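Putative modification methylase (PDB 2ZIG) probably transfers a methyl group from S-adenosyl-L-methionine to the exocyclic N4 of cytosine in DNA, as in N4-type modification methylases. Local coordinates at residues V32-P37 against V83-V88; V41-T46 against R92-V97. One frame throughout, in Å; residues are numbered along the deposited sequence.

Contact 1. Residues V32-P37 against V83-V88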
loop_
_atom_site.group_PDB
_atom_site.type_symbol
_atom_site.label_atom_id
_atom_site.label_comp_id
_atom_site.label_asym_id
_atom_site.label_seq_id
_atom_site.Cartn_x
_atom_site.Cartn_y
_atom_site.Cartn_z
ATOM N N VAL B 32 -24.426 11.968 -10.958
ATOM C CA VAL B 32 -25.267 12.140 -9.778
ATOM C C VAL B 32 -24.569 12.970 -8.710
ATOM O O VAL B 32 -25.145 13.914 -8.172
ATOM C CB VAL B 32 -25.674 10.776 -9.183
ATOM C CG1 VAL B 32 -26.483 10.976 -7.909
ATOM C CG2 VAL B 32 -26.491 9.995 -10.207
ATOM N N LEU B 33 -23.322 12.628 -8.404
ATOM C CA LEU B 33 -22.585 13.373 -7.393
ATOM C C LEU B 33 -22.478 14.843 -7.776
ATOM O O LEU B 33 -22.640 15.728 -6.934
ATOM C CB LEU B 33 -21.179 12.790 -7.206
ATOM C CG LEU B 33 -21.073 11.352 -6.686
ATOM C CD1 LEU B 33 -19.617 11.014 -6.462
ATOM C CD2 LEU B 33 -21.859 11.197 -5.400
ATOM N N ALA B 34 -22.208 15.101 -9.053
ATOM C CA ALA B 34 -22.075 16.470 -9.534
ATOM C C ALA B 34 -23.335 17.279 -9.261
ATOM O O ALA B 34 -23.293 18.504 -9.252
ATOM C CB ALA B 34 -21.766 16.477 -11.022
ATOM N N SER B 35 -24.451 16.596 -9.025
ATOM C CA SER B 35 -25.708 17.284 -8.767
ATOM C C SER B 35 -25.976 17.544 -7.291
ATOM O O SER B 35 -27.052 18.029 -6.935
ATOM C CB SER B 35 -26.877 16.500 -9.362
ATOM O OG SER B 35 -27.219 15.396 -8.551
ATOM N N PHE B 36 -25.011 17.216 -6.431
ATOM C CA PHE B 36 -25.165 17.451 -4.997
ATOM C C PHE B 36 -24.369 18.691 -4.603
ATOM O O PHE B 36 -23.316 18.967 -5.177
ATOM C CB PHE B 36 -24.657 16.262 -4.167
ATOM C CG PHE B 36 -25.386 14.976 -4.423
ATOM C CD1 PHE B 36 -26.726 14.975 -4.795
ATOM C CD2 PHE B 36 -24.738 13.758 -4.251
ATOM C CE1 PHE B 36 -27.417 13.776 -4.992
ATOM C CE2 PHE B 36 -25.416 12.554 -4.443
ATOM C CZ PHE B 36 -26.757 12.562 -4.815
ATOM N N PRO B 37 -24.859 19.447 -3.605
ATOM C CA PRO B 37 -24.198 20.667 -3.126
ATOM C C PRO B 37 -22.841 20.400 -2.487
ATOM O O PRO B 37 -22.644 19.380 -1.824
ATOM C CB PRO B 37 -25.203 21.233 -2.129
ATOM C CG PRO B 37 -25.852 19.998 -1.581
ATOM C CD PRO B 37 -26.065 19.153 -2.811
ATOM N N VAL B 83 -16.198 13.770 -5.083
ATOM C CA VAL B 83 -16.132 13.452 -3.662
ATOM C C VAL B 83 -15.379 14.560 -2.934
ATOM O O VAL B 83 -15.801 15.015 -1.876
ATOM C CB VAL B 83 -15.398 12.109 -3.401
ATOM C CG1 VAL B 83 -15.046 11.982 -1.903
ATOM C CG2 VAL B 83 -16.285 10.945 -3.836
ATOM N N PHE B 84 -14.269 15.001 -3.511
ATOM C CA PHE B 84 -13.477 16.045 -2.881
ATOM C C PHE B 84 -14.290 17.325 -2.710
ATOM O O PHE B 84 -14.120 18.063 -1.737
ATOM C CB PHE B 84 -12.224 16.322 -3.708
ATOM C CG PHE B 84 -11.320 17.367 -3.110
ATOM C CD1 PHE B 84 -11.506 18.717 -3.389
ATOM C CD2 PHE B 84 -10.293 17.003 -2.251
ATOM C CE1 PHE B 84 -10.678 19.690 -2.818
ATOM C CE2 PHE B 84 -9.466 17.968 -1.679
ATOM C CZ PHE B 84 -9.663 19.314 -1.967
ATOM N N ARG B 85 -15.182 17.573 -3.658
ATOM C CA ARG B 85 -16.013 18.762 -3.630
ATOM C C ARG B 85 -17.170 18.608 -2.643
ATOM O O ARG B 85 -17.538 19.555 -1.946
ATOM C CB ARG B 85 -16.540 19.036 -5.038
ATOM C CG ARG B 85 -16.906 20.473 -5.300
ATOM C CD ARG B 85 -18.395 20.626 -5.392
ATOM N NE ARG B 85 -18.975 19.675 -6.331
ATOM C CZ ARG B 85 -20.281 19.516 -6.502
ATOM N NH1 ARG B 85 -21.131 20.254 -5.802
ATOM N NH2 ARG B 85 -20.739 18.608 -7.355
ATOM N N LEU B 86 -17.740 17.409 -2.587
ATOM C CA LEU B 86 -18.851 17.121 -1.690
ATOM C C LEU B 86 -18.404 17.067 -0.229
ATOM O O LEU B 86 -19.118 17.496 0.677
ATOM C CB LEU B 86 -19.492 15.784 -2.076
ATOM C CG LEU B 86 -20.559 15.722 -3.170
ATOM C CD1 LEU B 86 -20.261 16.707 -4.274
ATOM C CD2 LEU B 86 -20.628 14.307 -3.711
ATOM N N LEU B 87 -17.213 16.535 -0.005
ATOM C CA LEU B 87 -16.667 16.402 1.339
ATOM C C LEU B 87 -16.542 17.752 2.055
ATOM O O LEU B 87 -16.193 18.769 1.438
ATOM C CB LEU B 87 -15.294 15.735 1.246
ATOM C CG LEU B 87 -14.933 14.515 2.100
ATOM C CD1 LEU B 87 -16.021 13.454 2.039
ATOM C CD2 LEU B 87 -13.603 13.958 1.595
ATOM N N VAL B 88 -16.843 17.765 3.351
ATOM C CA VAL B 88 -16.707 18.981 4.135
ATOM C C VAL B 88 -15.242 19.009 4.542
ATOM O O VAL B 88 -14.631 17.960 4.748
ATOM C CB VAL B 88 -17.574 18.956 5.415
ATOM C CG1 VAL B 88 -19.033 18.777 5.055
ATOM C CG2 VAL B 88 -17.109 17.843 6.347
#
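Arg85, in the last turn of helix 66-86, reaches across to Ala34 O and Phe36 O, where the chain passes from helix 29-34 into the following loop. Its NH1 donates to Phe36 O at 2.6 Å. The donor lies in the carbonyl plane, but the bond is bent and the oxygen sits 31° out of the guanidinium plane. NH2 gives a weak bond to Ala34 O at 3.2 Å and also forms a salt bridge with Glu82. The chain bends at chi2 (-109°), which turns CD, and again at chi3, which turns NE; Leu86 CD1 lies 3.5 Å from the guanidinium plane of Arg85, over its centre. Leu33 and Leu86 cross at about a right angle with their CD2 atoms 3.7 Å apart. The side chain of Leu33 is about 5 Å from that of Ala29, an S-adenosyl-L-methionine-binding residue, though this chain holds no ligand. Val32 O accepts from both Ser35 N and Ser35 OG. An alanine in place of Arg85 would probably leave Phe36 O and Ala34 O without these donors and Glu82 without its cationic mate. One guanidinium thus joins helix 66-86 to the chain leaving helix 29-34, its charge probably tempered by Glu82 while it serves two main-chain oxygens.

Contact 2. Residues V41-T46 against R92-V97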
loop_
_atom_site.group_PDB
_atom_site.type_symbol
_atom_site.label_atom_id
_atom_site.label_comp_id
_atom_site.label_asym_id
_atom_site.label_seq_id
_atom_site.Cartn_x
_atom_site.Cartn_y
_atom_site.Cartn_z
ATOM N N VAL B 41 -21.100 16.447 2.426
ATOM C CA VAL B 41 -20.833 15.071 2.853
ATOM C C VAL B 41 -19.691 15.009 3.860
ATOM O O VAL B 41 -18.661 15.658 3.689
ATOM C CB VAL B 41 -20.502 14.172 1.641
ATOM C CG1 VAL B 41 -20.052 12.796 2.114
ATOM C CG2 VAL B 41 -21.727 14.044 0.752
ATOM N N HIS B 42 -19.876 14.211 4.906
ATOM C CA HIS B 42 -18.872 14.100 5.961
ATOM C C HIS B 42 -17.871 12.964 5.806
ATOM O O HIS B 42 -16.707 13.109 6.164
ATOM C CB HIS B 42 -19.577 13.967 7.310
ATOM C CG HIS B 42 -20.596 15.035 7.550
ATOM N ND1 HIS B 42 -20.255 16.357 7.739
ATOM C CD2 HIS B 42 -21.948 14.988 7.562
ATOM C CE1 HIS B 42 -21.354 17.079 7.857
ATOM N NE2 HIS B 42 -22.395 16.273 7.753
ATOM N N LEU B 43 -18.330 11.837 5.279
ATOM C CA LEU B 43 -17.480 10.669 5.105
ATOM C C LEU B 43 -17.931 9.835 3.928
ATOM O O LEU B 43 -19.118 9.725 3.664
ATOM C CB LEU B 43 -17.529 9.789 6.359
ATOM C CG LEU B 43 -16.936 8.376 6.273
ATOM C CD1 LEU B 43 -15.436 8.475 6.054
ATOM C CD2 LEU B 43 -17.235 7.601 7.557
ATOM N N VAL B 44 -16.968 9.241 3.235
ATOM C CA VAL B 44 -17.254 8.361 2.110
ATOM C C VAL B 44 -16.538 7.019 2.336
ATOM O O VAL B 44 -15.338 6.977 2.598
ATOM C CB VAL B 44 -16.744 8.955 0.774
ATOM C CG1 VAL B 44 -17.026 7.988 -0.365
ATOM C CG2 VAL B 44 -17.404 10.302 0.508
ATOM N N VAL B 45 -17.276 5.921 2.258
ATOM C CA VAL B 45 -16.664 4.607 2.401
ATOM C C VAL B 45 -17.099 3.855 1.165
ATOM O O VAL B 45 -18.298 3.760 0.875
ATOM C CB VAL B 45 -17.163 3.865 3.646
ATOM C CG1 VAL B 45 -16.554 2.453 3.695
ATOM C CG2 VAL B 45 -16.794 4.648 4.887
ATOM N N THR B 46 -16.143 3.324 0.417
ATOM C CA THR B 46 -16.516 2.609 -0.789
ATOM C C THR B 46 -15.419 1.718 -1.341
ATOM O O THR B 46 -14.266 1.775 -0.922
ATOM C CB THR B 46 -16.942 3.604 -1.895
ATOM O OG1 THR B 46 -17.444 2.882 -3.027
ATOM C CG2 THR B 46 -15.753 4.454 -2.327
ATOM N N ARG B 92 -13.290 12.779 5.067
ATOM C CA ARG B 92 -12.388 11.925 4.314
ATOM C C ARG B 92 -13.051 10.918 3.403
ATOM O O ARG B 92 -14.222 10.567 3.566
ATOM C CB ARG B 92 -11.436 11.191 5.273
ATOM C CG ARG B 92 -12.106 10.201 6.223
ATOM C CD ARG B 92 -11.073 9.487 7.098
ATOM N NE ARG B 92 -10.425 10.410 8.029
ATOM C CZ ARG B 92 -9.343 10.123 8.747
ATOM N NH1 ARG B 92 -8.766 8.928 8.651
ATOM N NH2 ARG B 92 -8.836 11.032 9.567
ATOM N N LEU B 93 -12.278 10.481 2.417
ATOM C CA LEU B 93 -12.710 9.473 1.469
ATOM C C LEU B 93 -11.939 8.200 1.840
ATOM O O LEU B 93 -10.709 8.168 1.788
ATOM C CB LEU B 93 -12.373 9.922 0.046
ATOM C CG LEU B 93 -12.235 8.871 -1.056
ATOM C CD1 LEU B 93 -13.587 8.282 -1.430
ATOM C CD2 LEU B 93 -11.592 9.524 -2.259
ATOM N N VAL B 94 -12.668 7.166 2.244
ATOM C CA VAL B 94 -12.059 5.893 2.629
ATOM C C VAL B 94 -12.331 4.917 1.493
ATOM O O VAL B 94 -13.481 4.715 1.108
ATOM C CB VAL B 94 -12.686 5.339 3.932
ATOM C CG1 VAL B 94 -11.960 4.074 4.373
ATOM C CG2 VAL B 94 -12.606 6.378 5.027
ATOM N N ILE B 95 -11.276 4.315 0.953
ATOM C CA ILE B 95 -11.426 3.386 -0.162
ATOM C C ILE B 95 -10.865 1.994 0.147
ATOM O O ILE B 95 -9.667 1.830 0.386
ATOM C CB ILE B 95 -10.728 3.946 -1.420
ATOM C CG1 ILE B 95 -11.222 5.375 -1.693
ATOM C CG2 ILE B 95 -11.032 3.070 -2.611
ATOM C CD1 ILE B 95 -10.469 6.103 -2.796
ATOM N N VAL B 96 -11.745 0.998 0.152
ATOM C CA VAL B 96 -11.343 -0.380 0.422
ATOM C C VAL B 96 -10.992 -0.987 -0.929
ATOM O O VAL B 96 -11.867 -1.227 -1.761
ATOM C CB VAL B 96 -12.488 -1.161 1.084
ATOM C CG1 VAL B 96 -12.045 -2.591 1.374
ATOM C CG2 VAL B 96 -12.916 -0.445 2.370
ATOM N N VAL B 97 -9.696 -1.219 -1.137
ATOM C CA VAL B 97 -9.190 -1.742 -2.405
ATOM C C VAL B 97 -8.260 -2.931 -2.257
ATOM O O VAL B 97 -7.332 -2.893 -1.460
ATOM C CB VAL B 97 -8.333 -0.696 -3.167
ATOM C CG1 VAL B 97 -8.454 -0.926 -4.644
ATOM C CG2 VAL B 97 -8.706 0.700 -2.771
HETATM O O HOH W 1 -14.735 11.958 7.875
#
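Strands 43-46 and 92-97 pair in parallel near the centre of the mixed sheet of this Rossmann-like methyltransferase fold, as the two strands of a beta-alpha-beta crossover unit whose connection runs through helix 66-86; the centre of the contact is about 4 Å from that of the chain. Their axes approach to 4.7 Å and diverge by 9°. The hydrogen bonds follow the parallel pattern: Val44 N donates to Arg92 O and Val44 O accepts from Val94 N, then Thr46 N donates to Val94 O and Thr46 O accepts from Val96 N. Val94 N to Val44 O is the shortest, at 2.7 Å, although its donor stands 19° out of the carbonyl plane. CA-H...O contacts supplement the ladder, from Val45 CA to Val94 O and from Ile95 CA to Thr46 O. Next to this ladder a water donates to His42 O at 2.9 Å and accepts weakly from Arg92 N.

On one face, Leu43 CG stands anti to the backbone N (chi1 168°), and Leu43 CD1 touches Val94 CG2 at 3.7 Å and Arg92 CG at 3.8 Å. On the other, Val44 CG1 meets Leu93 CD1 at 3.6 Å. Thr46 OG1, also anti to its backbone N, bonds to Asp241 outside the pair.

Each face has its own helix. Val45 and Val94 pack on Leu228 of helix 222-232, whereas Leu93 and Ile95 lie against Trp80 of helix 66-86. Within the sheet, strand 238-241 flanks 41-46 and bonds to Leu43, while the antiparallel strand 167-174 lies beyond 91-97, where Arg92 touches Met172 and Val94 touches Ile170.

Overall arrangement
Contact 2 is core, with nearly all its touching residues buried; contact 1 is partly buried, its centre about 15 Å from that of the chain. Their centres are 13 Å apart, and their segments alternate along the chain: helix 29-34 leads into strand 41-46, which precedes helix 66-86. They join directly where Val88 N and Leu86 O probably bond to Val41 O and Val41 N, both at 2.8 Å, and where Leu87 CD2 packs on Arg92 C. The chemistry follows the setting: regular backbone bonding with aliphatic side chains on both faces in contact 2, against guanidinium-to-carbonyl bonding in contact 1, with a neighbouring glutamate sharing the charge.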